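Local coordinates for protein putative aldo/keto reductase (Salmonella enterica subsp. enterica serovar Typhimurium, PDB 4R9O) that probably works as an NADP-dependent oxidoreductase of the aldo/keto reductase family, built on a TIM barrel, at residues C[39-42]-C[43-46]. Sequence-based numbering, arbitrary orientation.
Sequences SFIE and EHLD
The carbonyl oxygen of Ile41 is approached by Leu45 and by both the backbone and the ring of His44. It accepts the backbone N-H of Leu45, with N and O 2.9 Å apart, and it also sits over the centre of one face of the His44 imidazole, 3.6 Å above the plane; the bond it draws from His44 N is weak. His44 comes to lie there because its CG stands between its own backbone N and carbonyl carbon (chi1 72°), a torsion that folds the ring back over the preceding turn. The same face receives an off-centre CH-pi contact from Ile41 CA, 4.0 Å from the ring centroid. The ring's rotation is fixed from outside, since ND1 is hydrogen-bonded to Val49 O and NE2 to the hydroxyl of Tyr24. Its edge is turned toward the face of Phe40 in an offset edge-to-face pair with planes at 78°, and the nearest atoms are His44 CD2 and Phe40 CE2 at 4.0 Å. Ile41 and Leu45 also lie side by side and point the same way, CG2 of the former touching CD2 of the latter at 4.1 Å, while Ile41 also reaches Phe67 and Ala70 of helix 63-73. The main-chain ladder continues with Asp46 N to Glu42 O at 3.0 Å. Phe40 packs on Met22 of strand 16-23 and on Ile269, and approaches Gly267, which probably contributes to the NADP site. These are i to i+3 and i to i+4 contacts along an amphipathic helix, 34-46, which follows strand 16-23 and leads to the parallel strand 51-53 in a beta-alpha-beta crossover of the TIM barrel.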
# COMPACT_ATOMS: atom_id res chain seq x y z
N SER C 39 13.79 -46.25 -7.31
CA SER C 39 14.25 -46.49 -5.94
C SER C 39 13.77 -45.40 -4.98
O SER C 39 13.36 -45.71 -3.86
CB SER C 39 15.77 -46.58 -5.91
OG SER C 39 16.22 -47.55 -6.84
N PHE C 40 13.83 -44.15 -5.42
CA PHE C 40 13.39 -43.01 -4.62
C PHE C 40 11.89 -43.07 -4.31
O PHE C 40 11.46 -42.83 -3.19
CB PHE C 40 13.72 -41.68 -5.32
CG PHE C 40 13.26 -40.47 -4.57
CD1 PHE C 40 13.92 -40.05 -3.43
CD2 PHE C 40 12.16 -39.74 -5.00
CE1 PHE C 40 13.50 -38.94 -2.73
CE2 PHE C 40 11.72 -38.63 -4.31
CZ PHE C 40 12.38 -38.22 -3.17
N ILE C 41 11.10 -43.40 -5.33
CA ILE C 41 9.66 -43.60 -5.17
C ILE C 41 9.40 -44.72 -4.16
O ILE C 41 8.64 -44.55 -3.22
CB ILE C 41 8.98 -43.94 -6.51
CG1 ILE C 41 9.05 -42.74 -7.46
CG2 ILE C 41 7.53 -44.37 -6.29
CD1 ILE C 41 8.63 -43.05 -8.88
N GLU C 42 10.04 -45.87 -4.37
CA GLU C 42 9.91 -47.00 -3.45
C GLU C 42 10.29 -46.62 -2.03
O GLU C 42 9.70 -47.12 -1.07
CB GLU C 42 10.77 -48.18 -3.92
CG GLU C 42 10.24 -48.86 -5.16
CD GLU C 42 11.10 -50.02 -5.60
OE1 GLU C 42 12.26 -50.10 -5.15
OE2 GLU C 42 10.62 -50.85 -6.39
N GLU C 43 11.27 -45.73 -1.88
CA GLU C 43 11.73 -45.35 -0.55
C GLU C 43 10.74 -44.43 0.17
O GLU C 43 10.57 -44.55 1.39
CB GLU C 43 13.11 -44.68 -0.64
CG GLU C 43 14.26 -45.70 -0.52
CD GLU C 43 15.63 -45.13 -0.89
OE1 GLU C 43 15.68 -44.06 -1.53
OE2 GLU C 43 16.65 -45.76 -0.55
N HIS C 44 10.09 -43.51 -0.54
CA HIS C 44 9.16 -42.65 0.18
C HIS C 44 7.83 -43.39 0.35
O HIS C 44 7.10 -43.15 1.32
CB HIS C 44 9.01 -41.26 -0.48
CG HIS C 44 8.26 -41.21 -1.79
ND1 HIS C 44 6.94 -41.58 -1.91
CD2 HIS C 44 8.63 -40.74 -3.00
CE1 HIS C 44 6.54 -41.38 -3.16
NE2 HIS C 44 7.55 -40.86 -3.84
N LEU C 45 7.56 -44.32 -0.55
CA LEU C 45 6.42 -45.23 -0.43
C LEU C 45 6.49 -46.03 0.87
O LEU C 45 5.51 -46.15 1.60
CB LEU C 45 6.39 -46.17 -1.63
CG LEU C 45 5.09 -46.49 -2.39
CD1 LEU C 45 4.14 -45.33 -2.39
CD2 LEU C 45 5.43 -46.90 -3.82
N ASP C 46 7.69 -46.56 1.15
CA ASP C 46 7.97 -47.31 2.37
C ASP C 46 7.74 -46.49 3.63
O ASP C 46 7.36 -47.03 4.67
CB ASP C 46 9.42 -47.80 2.37
CG ASP C 46 9.59 -49.09 1.61
OD1 ASP C 46 8.66 -49.93 1.66
OD2 ASP C 46 10.65 -49.28 0.98